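Local coordinates for protein beta-1,4-galactanase (Thielavia heterothallica, PDB 1HJS) that hydrolyses the beta-1,4-galactosidic linkages of type I arabinogalactans, as a family 53 glycoside hydrolase of clan GH-A with a TIM-barrel fold, at residues A[131-137]-A[175-181]; A[203-209]-A[237-242]; A[248-252]-A[267-273]. All coordinates share one frame. Numbering follows the deposited sequence.

Contact 1. Residues A[131-137]-A[175-181]; sequences SIGNEIR and IMIHLDN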
loop_
_atom_site.group_PDB
_atom_site.type_symbol
_atom_site.label_atom_id
_atom_site.label_comp_id
_atom_site.label_asym_id
_atom_site.label_seq_id
_atom_site.Cartn_x
_atom_site.Cartn_y
_atom_site.Cartn_z
ATOM N N SER A 131 -0.885 6.969 4.029
ATOM C CA SER A 131 -2.163 6.878 3.344
ATOM C C SER A 131 -3.239 6.934 4.412
ATOM O O SER A 131 -3.149 6.254 5.435
ATOM C CB SER A 131 -2.291 5.574 2.535
ATOM O OG SER A 131 -2.427 4.433 3.364
ATOM N N ILE A 132 -4.239 7.781 4.195
ATOM C CA ILE A 132 -5.340 7.886 5.137
ATOM C C ILE A 132 -6.420 6.914 4.668
ATOM O O ILE A 132 -7.402 7.296 4.023
ATOM C CB ILE A 132 -5.878 9.341 5.215
ATOM C CG1 ILE A 132 -6.093 9.913 3.813
ATOM C CG2 ILE A 132 -4.881 10.208 5.979
ATOM C CD1 ILE A 132 -6.594 11.349 3.808
ATOM N N GLY A 133 -6.200 5.643 4.993
ATOM C CA GLY A 133 -7.116 4.587 4.614
ATOM C C GLY A 133 -6.461 3.625 3.631
ATOM O O GLY A 133 -5.478 3.968 2.972
ATOM N N ASN A 134 -7.004 2.417 3.534
ATOM C CA ASN A 134 -6.482 1.413 2.611
ATOM C C ASN A 134 -7.626 0.985 1.700
ATOM O O ASN A 134 -8.649 0.490 2.179
ATOM C CB ASN A 134 -5.957 0.195 3.379
ATOM C CG ASN A 134 -5.302 -0.833 2.461
ATOM O OD1 ASN A 134 -4.150 -0.677 2.053
ATOM N ND2 ASN A 134 -6.043 -1.879 2.125
ATOM N N GLU A 135 -7.447 1.182 0.395
ATOM C CA GLU A 135 -8.458 0.832 -0.608
ATOM C C GLU A 135 -9.848 1.294 -0.178
ATOM O O GLU A 135 -10.773 0.489 -0.071
ATOM C CB GLU A 135 -8.466 -0.681 -0.857
ATOM C CG GLU A 135 -7.122 -1.229 -1.330
ATOM C CD GLU A 135 -7.212 -2.654 -1.845
ATOM O OE1 GLU A 135 -8.144 -3.373 -1.434
ATOM O OE2 GLU A 135 -6.347 -3.061 -2.649
ATOM N N ILE A 136 -9.993 2.597 0.044
ATOM C CA ILE A 136 -11.267 3.147 0.495
ATOM C C ILE A 136 -12.236 3.467 -0.640
ATOM O O ILE A 136 -12.983 4.447 -0.581
ATOM C CB ILE A 136 -11.040 4.410 1.359
ATOM C CG1 ILE A 136 -10.228 5.454 0.584
ATOM C CG2 ILE A 136 -10.311 4.026 2.642
ATOM C CD1 ILE A 136 -10.069 6.777 1.335
ATOM N N ARG A 137 -12.231 2.613 -1.663
ATOM C CA ARG A 137 -13.095 2.772 -2.833
ATOM C C ARG A 137 -14.583 2.696 -2.481
ATOM O O ARG A 137 -15.432 3.236 -3.199
ATOM C CB ARG A 137 -12.760 1.692 -3.855
ATOM C CG ARG A 137 -13.481 1.831 -5.176
ATOM C CD ARG A 137 -13.610 0.455 -5.808
ATOM N NE ARG A 137 -14.782 -0.248 -5.316
ATOM C CZ ARG A 137 -14.931 -1.569 -5.328
ATOM N NH1 ARG A 137 -13.971 -2.356 -5.796
ATOM N NH2 ARG A 137 -16.064 -2.100 -4.897
ATOM N N ILE A 175 0.707 13.035 1.924
ATOM C CA ILE A 175 -0.551 12.399 2.291
ATOM C C ILE A 175 -1.174 11.727 1.075
ATOM O O ILE A 175 -1.361 12.348 0.029
ATOM C CB ILE A 175 -1.522 13.426 2.895
ATOM C CG1 ILE A 175 -0.895 14.027 4.157
ATOM C CG2 ILE A 175 -2.847 12.759 3.233
ATOM C CD1 ILE A 175 -1.679 15.174 4.760
ATOM N N MET A 176 -1.498 10.449 1.224
ATOM C CA MET A 176 -2.059 9.678 0.121
ATOM C C MET A 176 -3.447 9.101 0.351
ATOM O O MET A 176 -3.794 8.709 1.460
ATOM C CB MET A 176 -1.113 8.523 -0.216
ATOM C CG MET A 176 -1.690 7.499 -1.188
ATOM S SD MET A 176 -0.642 6.036 -1.303
ATOM C CE MET A 176 0.691 6.661 -2.299
ATOM N N ILE A 177 -4.236 9.072 -0.720
ATOM C CA ILE A 177 -5.562 8.469 -0.706
ATOM C C ILE A 177 -5.357 7.262 -1.610
ATOM O O ILE A 177 -4.833 7.386 -2.722
ATOM C CB ILE A 177 -6.642 9.407 -1.277
ATOM C CG1 ILE A 177 -6.953 10.504 -0.253
ATOM C CG2 ILE A 177 -7.907 8.617 -1.598
ATOM C CD1 ILE A 177 -7.952 11.552 -0.736
ATOM N N HIS A 178 -5.759 6.096 -1.118
ATOM C CA HIS A 178 -5.558 4.839 -1.823
ATOM C C HIS A 178 -6.841 4.093 -2.184
ATOM O O HIS A 178 -7.624 3.731 -1.310
ATOM C CB HIS A 178 -4.665 3.946 -0.944
ATOM C CG HIS A 178 -4.508 2.541 -1.441
ATOM N ND1 HIS A 178 -4.173 1.496 -0.605
ATOM C CD2 HIS A 178 -4.630 2.008 -2.680
ATOM C CE1 HIS A 178 -4.097 0.379 -1.308
ATOM N NE2 HIS A 178 -4.371 0.662 -2.569
ATOM N N LEU A 179 -7.028 3.863 -3.484
ATOM C CA LEU A 179 -8.179 3.135 -4.015
ATOM C C LEU A 179 -7.681 1.864 -4.714
ATOM O O LEU A 179 -6.539 1.801 -5.170
ATOM C CB LEU A 179 -8.933 4.002 -5.033
ATOM C CG LEU A 179 -10.023 4.960 -4.539
ATOM C CD1 LEU A 179 -9.577 5.704 -3.305
ATOM C CD2 LEU A 179 -10.399 5.911 -5.676
ATOM N N ASP A 180 -8.536 0.851 -4.797
ATOM C CA ASP A 180 -8.160 -0.392 -5.465
ATOM C C ASP A 180 -8.396 -0.252 -6.973
ATOM O O ASP A 180 -8.749 0.826 -7.455
ATOM C CB ASP A 180 -8.991 -1.551 -4.910
ATOM C CG ASP A 180 -10.451 -1.465 -5.312
ATOM O OD1 ASP A 180 -10.998 -0.343 -5.342
ATOM O OD2 ASP A 180 -11.054 -2.524 -5.591
ATOM N N ASN A 181 -8.188 -1.344 -7.706
ATOM C CA ASN A 181 -8.394 -1.384 -9.156
ATOM C C ASN A 181 -7.923 -0.139 -9.915
ATOM O O ASN A 181 -8.724 0.567 -10.542
ATOM C CB ASN A 181 -9.877 -1.642 -9.465
ATOM C CG ASN A 181 -10.372 -2.967 -8.902
ATOM O OD1 ASN A 181 -9.594 -3.905 -8.716
ATOM N ND2 ASN A 181 -11.673 -3.054 -8.641
HETATM O O HOH W 1 -2.228 2.520 1.257
HETATM O O HOH W 2 -6.434 6.112 1.559
#
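This is the catalytic end of a TIM barrel, where parallel strands 129-132 and 174-179 run side by side and then open into active-site loops. The proton donor, Glu135, lies just beyond strand 129-132, the fourth of the barrel, as in other clan GH-A enzymes. Regular pairing is brief: Ser131 is bridged to Met176 (CA-CA 4.3 Å), with Ile132 N donating to Met176 O at 2.9 Å. Ile132 then centres an inverse gamma turn, and the two segments part enough to admit a water, which donates to Gly133 O (2.7 Å) and accepts from His178 N (2.8 Å). The backbones meet again where Ile136 N donates to His178 O (3.0 Å, 147°).

On the helix-facing side, Ile132 CD1 lies 4.0 Å from Ile175 CG2 and Ile136 CG1 4.0 Å from Leu179 CD1, while helices 150-165 and 185-196 complete the packing. At the mouth of the barrel, Glu135 CG rests 3.4 Å from His178 CE1, and both side chains hydrogen-bond to Ser212, which ties the acid to its neighbour. Asn134 bonds to Ala87 and touches Glu245, so 131-137 carries the proton donor and, through Asn134, meets the nucleophile. Farther out, a salt bridge joins the two loops: Arg137 NH1 approaches Asp180 OD2 at 2.9 Å, although its 127° angle makes the hydrogen bond weak.

Contact 2. Residues A[203-209]-A[237-242]; sequences LSDFDMM and WNKEIA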
loop_
_atom_site.group_PDB
_atom_site.type_symbol
_atom_site.label_atom_id
_atom_site.label_comp_id
_atom_site.label_asym_id
_atom_site.label_seq_id
_atom_site.Cartn_x
_atom_site.Cartn_y
_atom_site.Cartn_z
ATOM N N LEU A 203 -8.440 19.608 -2.656
ATOM C CA LEU A 203 -7.345 18.987 -3.385
ATOM C C LEU A 203 -6.030 19.234 -2.661
ATOM O O LEU A 203 -5.135 18.391 -2.679
ATOM C CB LEU A 203 -7.245 19.547 -4.807
ATOM C CG LEU A 203 -7.832 18.698 -5.936
ATOM C CD1 LEU A 203 -7.491 19.339 -7.267
ATOM C CD2 LEU A 203 -7.274 17.282 -5.878
ATOM N N SER A 204 -5.923 20.395 -2.022
ATOM C CA SER A 204 -4.714 20.758 -1.293
ATOM C C SER A 204 -4.528 19.966 -0.002
ATOM O O SER A 204 -3.462 20.028 0.612
ATOM C CB SER A 204 -4.721 22.254 -0.971
ATOM O OG SER A 204 -5.777 22.584 -0.087
ATOM N N ASP A 205 -5.553 19.222 0.414
ATOM C CA ASP A 205 -5.457 18.446 1.648
ATOM C C ASP A 205 -4.622 17.175 1.515
ATOM O O ASP A 205 -4.180 16.622 2.515
ATOM C CB ASP A 205 -6.846 18.086 2.189
ATOM C CG ASP A 205 -7.585 19.287 2.773
ATOM O OD1 ASP A 205 -6.928 20.176 3.359
ATOM O OD2 ASP A 205 -8.830 19.331 2.667
ATOM N N PHE A 206 -4.423 16.693 0.293
ATOM C CA PHE A 206 -3.601 15.501 0.107
ATOM C C PHE A 206 -2.631 15.689 -1.050
ATOM O O PHE A 206 -2.790 16.602 -1.863
ATOM C CB PHE A 206 -4.459 14.233 -0.066
ATOM C CG PHE A 206 -5.282 14.200 -1.318
ATOM C CD1 PHE A 206 -6.391 15.024 -1.463
ATOM C CD2 PHE A 206 -4.964 13.314 -2.344
ATOM C CE1 PHE A 206 -7.176 14.967 -2.611
ATOM C CE2 PHE A 206 -5.741 13.247 -3.499
ATOM C CZ PHE A 206 -6.851 14.075 -3.634
ATOM N N ASP A 207 -1.628 14.819 -1.126
ATOM C CA ASP A 207 -0.587 14.955 -2.135
ATOM C C ASP A 207 -0.450 13.834 -3.154
ATOM O O ASP A 207 0.079 14.047 -4.247
ATOM C CB ASP A 207 0.751 15.119 -1.416
ATOM C CG ASP A 207 0.670 16.107 -0.270
ATOM O OD1 ASP A 207 0.443 17.299 -0.546
ATOM O OD2 ASP A 207 0.824 15.695 0.903
ATOM N N MET A 208 -0.923 12.648 -2.803
ATOM C CA MET A 208 -0.772 11.508 -3.690
ATOM C C MET A 208 -2.018 10.659 -3.859
ATOM O O MET A 208 -2.879 10.601 -2.982
ATOM C CB MET A 208 0.335 10.593 -3.163
ATOM C CG MET A 208 1.636 11.263 -2.814
ATOM S SD MET A 208 2.791 10.028 -2.133
ATOM C CE MET A 208 3.455 9.331 -3.646
ATOM N N MET A 209 -2.085 9.989 -5.003
ATOM C CA MET A 209 -3.171 9.074 -5.310
ATOM C C MET A 209 -2.505 7.730 -5.534
ATOM O O MET A 209 -1.676 7.580 -6.438
ATOM C CB MET A 209 -3.911 9.492 -6.580
ATOM C CG MET A 209 -4.649 10.808 -6.448
ATOM S SD MET A 209 -5.609 11.189 -7.919
ATOM C CE MET A 209 -6.744 12.396 -7.236
ATOM N N TRP A 237 -6.349 15.675 -11.890
ATOM C CA TRP A 237 -6.015 16.229 -10.581
ATOM C C TRP A 237 -4.545 16.589 -10.333
ATOM O O TRP A 237 -4.218 17.196 -9.315
ATOM C CB TRP A 237 -6.524 15.276 -9.499
ATOM C CG TRP A 237 -8.011 15.107 -9.551
ATOM C CD1 TRP A 237 -8.952 16.035 -9.207
ATOM C CD2 TRP A 237 -8.730 13.966 -10.033
ATOM N NE1 TRP A 237 -10.213 15.545 -9.448
ATOM C CE2 TRP A 237 -10.105 14.276 -9.955
ATOM C CE3 TRP A 237 -8.345 12.712 -10.523
ATOM C CZ2 TRP A 237 -11.099 13.377 -10.353
ATOM C CZ3 TRP A 237 -9.335 11.818 -10.918
ATOM C CH2 TRP A 237 -10.695 12.157 -10.830
ATOM N N ASN A 238 -3.665 16.206 -11.253
ATOM C CA ASN A 238 -2.240 16.528 -11.169
ATOM C C ASN A 238 -1.563 16.188 -9.833
ATOM O O ASN A 238 -0.727 16.950 -9.347
ATOM C CB ASN A 238 -2.044 18.017 -11.471
ATOM C CG ASN A 238 -0.581 18.404 -11.631
ATOM O OD1 ASN A 238 -0.143 19.431 -11.114
ATOM N ND2 ASN A 238 0.176 17.592 -12.359
ATOM N N LYS A 239 -1.902 15.041 -9.248
ATOM C CA LYS A 239 -1.291 14.625 -7.981
ATOM C C LYS A 239 -0.208 13.597 -8.282
ATOM O O LYS A 239 -0.193 13.018 -9.366
ATOM C CB LYS A 239 -2.340 13.978 -7.065
ATOM C CG LYS A 239 -3.366 14.948 -6.503
ATOM C CD LYS A 239 -2.689 16.006 -5.646
ATOM C CE LYS A 239 -3.696 16.967 -5.044
ATOM N NZ LYS A 239 -3.007 18.002 -4.211
ATOM N N GLU A 240 0.709 13.375 -7.345
ATOM C CA GLU A 240 1.735 12.366 -7.578
ATOM C C GLU A 240 0.992 11.040 -7.566
ATOM O O GLU A 240 0.037 10.866 -6.813
ATOM C CB GLU A 240 2.804 12.391 -6.486
ATOM C CG GLU A 240 3.664 13.644 -6.506
ATOM C CD GLU A 240 4.996 13.446 -5.803
ATOM O OE1 GLU A 240 4.999 12.896 -4.685
ATOM O OE2 GLU A 240 6.037 13.843 -6.371
ATOM N N ILE A 241 1.430 10.106 -8.401
ATOM C CA ILE A 241 0.757 8.821 -8.518
ATOM C C ILE A 241 1.657 7.619 -8.256
ATOM O O ILE A 241 2.842 7.630 -8.590
ATOM C CB ILE A 241 0.139 8.700 -9.924
ATOM C CG1 ILE A 241 -0.998 9.718 -10.058
ATOM C CG2 ILE A 241 -0.329 7.278 -10.191
ATOM C CD1 ILE A 241 -1.431 9.954 -11.480
ATOM N N ALA A 242 1.083 6.581 -7.659
ATOM C CA ALA A 242 1.846 5.374 -7.374
ATOM C C ALA A 242 0.995 4.117 -7.316
ATOM O O ALA A 242 -0.176 4.150 -6.922
ATOM C CB ALA A 242 2.601 5.532 -6.054
HETATM O O HOH W 3 0.120 18.376 -3.039
#
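Met209, Lys239 and Trp237 carry much of this interface: 115, 113 and 68 Å² of their surfaces are covered by the opposing segment. Lys239, bent at chi1 and chi2 (both m) and straight beyond, runs along the turn that precedes strand 208-212, and its ammonium group closes that turn. NZ donates to Leu203 O and to Phe206 O, each at 2.7 Å, so one charge satisfies the carbonyls of the first residue of the 3-10 segment 203-205 and of the residue just after it. The methylenes also pack, with Leu203 CD2 3.7 Å from Lys239 CE.

Met209 points to the same side of the sheet as Ile241 and sends its thioether toward the indole of Trp237. Its CE comes within 3.7 Å of Trp237 CE3, and SD lies 5.2 Å from the centroid of the six-membered ring, 56° off the normal: an oblique Met-aromatic contact. Trp237 CD1 in turn meets Leu203 CD2 at 3.9 Å.

Beneath these side chains the backbones pair as parallel strands. Glu240 N donates to Asp207 O (3.2 Å), Met209 N to Glu240 O (2.9 Å) and Ala242 N to Met209 O (3.2 Å), the alternation expected of parallel register. The contact thus closes the beta-alpha-beta unit formed by strand 208-212, helix 223-237 and strand 240-245; helix 185-196 packs against Trp237 and Met209, and strands 174-179 and 290-296 flank the pair in the barrel.

Contact 3. Residues A[248-252]-A[267-273]; sequences WPISC and PFSPEGQ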
loop_
_atom_site.group_PDB
_atom_site.type_symbol
_atom_site.label_atom_id
_atom_site.label_comp_id
_atom_site.label_asym_id
_atom_site.label_seq_id
_atom_site.Cartn_x
_atom_site.Cartn_y
_atom_site.Cartn_z
ATOM N N TRP A 248 2.947 -10.662 -8.834
ATOM C CA TRP A 248 3.058 -11.467 -10.049
ATOM C C TRP A 248 3.477 -12.836 -9.534
ATOM O O TRP A 248 4.424 -12.958 -8.756
ATOM C CB TRP A 248 4.086 -10.954 -11.054
ATOM C CG TRP A 248 4.035 -11.814 -12.290
ATOM C CD1 TRP A 248 4.852 -12.867 -12.591
ATOM C CD2 TRP A 248 3.041 -11.773 -13.322
ATOM N NE1 TRP A 248 4.426 -13.485 -13.746
ATOM C CE2 TRP A 248 3.317 -12.833 -14.215
ATOM C CE3 TRP A 248 1.937 -10.943 -13.577
ATOM C CZ2 TRP A 248 2.530 -13.089 -15.347
ATOM C CZ3 TRP A 248 1.154 -11.195 -14.702
ATOM C CH2 TRP A 248 1.457 -12.262 -15.573
ATOM N N PRO A 249 2.775 -13.890 -9.962
ATOM C CA PRO A 249 3.113 -15.229 -9.487
ATOM C C PRO A 249 4.301 -15.964 -10.079
ATOM O O PRO A 249 4.633 -15.806 -11.259
ATOM C CB PRO A 249 1.807 -15.995 -9.696
ATOM C CG PRO A 249 1.265 -15.392 -10.933
ATOM C CD PRO A 249 1.558 -13.906 -10.799
ATOM N N ILE A 250 4.951 -16.757 -9.232
ATOM C CA ILE A 250 6.050 -17.602 -9.676
ATOM C C ILE A 250 5.389 -18.967 -9.865
ATOM O O ILE A 250 5.992 -19.910 -10.370
ATOM C CB ILE A 250 7.201 -17.696 -8.637
ATOM C CG1 ILE A 250 6.676 -18.137 -7.277
ATOM C CG2 ILE A 250 7.918 -16.361 -8.543
ATOM C CD1 ILE A 250 7.779 -18.298 -6.239
ATOM N N SER A 251 4.125 -19.048 -9.457
ATOM C CA SER A 251 3.338 -20.269 -9.591
ATOM C C SER A 251 1.847 -19.961 -9.492
ATOM O O SER A 251 1.395 -19.353 -8.523
ATOM C CB SER A 251 3.730 -21.287 -8.516
ATOM O OG SER A 251 2.989 -22.486 -8.670
ATOM N N CYS A 252 1.086 -20.365 -10.505
ATOM C CA CYS A 252 -0.356 -20.138 -10.518
ATOM C C CYS A 252 -1.056 -21.239 -11.301
ATOM O O CYS A 252 -1.624 -20.993 -12.364
ATOM C CB CYS A 252 -0.715 -18.789 -11.159
ATOM S SG CYS A 252 -2.439 -18.367 -10.743
ATOM N N PRO A 267 5.667 -15.454 -18.210
ATOM C CA PRO A 267 5.632 -16.731 -17.497
ATOM C C PRO A 267 5.535 -16.583 -15.985
ATOM O O PRO A 267 5.886 -15.540 -15.428
ATOM C CB PRO A 267 6.944 -17.384 -17.916
ATOM C CG PRO A 267 7.870 -16.204 -17.992
ATOM C CD PRO A 267 7.022 -15.173 -18.722
ATOM N N PHE A 268 5.041 -17.630 -15.329
ATOM C CA PHE A 268 4.944 -17.635 -13.876
ATOM C C PHE A 268 6.279 -18.180 -13.397
ATOM O O PHE A 268 6.480 -19.398 -13.334
ATOM C CB PHE A 268 3.806 -18.543 -13.404
ATOM C CG PHE A 268 2.452 -18.108 -13.878
ATOM C CD1 PHE A 268 2.106 -16.759 -13.886
ATOM C CD2 PHE A 268 1.513 -19.043 -14.300
ATOM C CE1 PHE A 268 0.843 -16.348 -14.307
ATOM C CE2 PHE A 268 0.244 -18.642 -14.724
ATOM C CZ PHE A 268 -0.091 -17.292 -14.729
ATOM N N SER A 269 7.194 -17.266 -13.087
ATOM C CA SER A 269 8.532 -17.617 -12.638
ATOM C C SER A 269 9.204 -16.339 -12.155
ATOM O O SER A 269 8.679 -15.249 -12.356
ATOM C CB SER A 269 9.335 -18.176 -13.807
ATOM O OG SER A 269 9.496 -17.182 -14.807
ATOM N N PRO A 270 10.373 -16.457 -11.513
ATOM C CA PRO A 270 11.059 -15.250 -11.039
ATOM C C PRO A 270 11.354 -14.320 -12.212
ATOM O O PRO A 270 11.244 -13.100 -12.096
ATOM C CB PRO A 270 12.327 -15.805 -10.399
ATOM C CG PRO A 270 11.854 -17.120 -9.842
ATOM C CD PRO A 270 11.028 -17.671 -10.990
ATOM N N GLU A 271 11.729 -14.907 -13.347
ATOM C CA GLU A 271 12.029 -14.127 -14.544
ATOM C C GLU A 271 10.772 -13.364 -14.959
ATOM O O GLU A 271 10.833 -12.189 -15.334
ATOM C CB GLU A 271 12.469 -15.050 -15.687
ATOM C CG GLU A 271 13.822 -15.741 -15.495
ATOM C CD GLU A 271 13.851 -16.735 -14.340
ATOM O OE1 GLU A 271 12.857 -17.464 -14.140
ATOM O OE2 GLU A 271 14.887 -16.803 -13.643
ATOM N N GLY A 272 9.634 -14.049 -14.894
ATOM C CA GLY A 272 8.367 -13.431 -15.245
ATOM C C GLY A 272 8.041 -12.289 -14.297
ATOM O O GLY A 272 7.527 -11.252 -14.724
ATOM N N GLN A 273 8.330 -12.476 -13.009
ATOM C CA GLN A 273 8.075 -11.428 -12.024
ATOM C C GLN A 273 8.854 -10.165 -12.357
ATOM O O GLN A 273 8.319 -9.060 -12.272
ATOM C CB GLN A 273 8.488 -11.865 -10.617
ATOM C CG GLN A 273 7.639 -12.930 -9.980
ATOM C CD GLN A 273 8.015 -13.136 -8.523
ATOM O OE1 GLN A 273 9.198 -13.204 -8.184
ATOM N NE2 GLN A 273 7.014 -13.238 -7.657
#
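Two aromatic side chains, Trp248 from one segment and Phe268 from the other, interlock where the loop after strand 240-245 meets the start of helix 270-285. The indole of Trp248 fits against the first turn of the helix: CD1 lies 3.7 Å from Gly272 C, and the Gly272 carbonyl oxygen sits over one ring face. An ideal CB on Gly272 would fall 3.3 Å from Trp248 NE1 and only 1.7 Å from Pro267 O, so this hollow depends on the absent side chain.

Phe268 fills the complementary space along the 248-252 backbone. Pro249 CG reaches its CD1 at 3.4 Å, Trp248 CZ2 its CE1 at 3.8 Å, and Cys252 CB stands 3.8 Å from the ring centroid, 16° off the normal, a CH-pi contact over the face. The two aromatic planes meet obliquely at 41°, with 5.8 Å between the Phe268 centroid and that of the six-membered ring of Trp248. Ile250 is the third bump: its CG2 lies 3.2 Å from Gln273 CD and 4.2 Å from Pro270 CD. Ser269 is the helix N-cap, its OG accepting from Gly272 N at 3.1 Å.

Phe259 and Phe276 extend the aromatic cluster. Apolar surfaces supply the fit, while two near-linear bonds add direction: Trp248 NE1 to Pro267 O (3.0 Å, 165°) orients the indole, and Gln273 NE2 to Trp248 O (2.8 Å, 172°) holds that carbonyl. Gln273 also bonds to Ser325 through OE1 and to Thr314 through NE2. This chemistry is consistent with a loop held to the helix start by directional bonds, with a covalent link from Cys252 to Cys310.

All three contacts belong to one TIM barrel and follow one another along the chain without overlap. Contacts 1 and 2 have centres 11 Å apart and share the parallel sheet: strands 174-179 and 208-212 are neighbours, and Ile175 O lies 2.7 Å from Asp207 N and 2.9 Å from Met208 N, both probable hydrogen bonds. Across them the order is 129-132, 174-179, 208-212, 240-245, four consecutive strands of eight. Contact 3 stands apart, its centre 27 Å from that of contact 1 and 32 Å from that of contact 2, yet strand 240-245 leads through its loop to helix 270-285. Glu135 thus sits at the C-terminal end of a barrel strand, contact 2 where strands begin, and the disulfide-linked loop peripherally.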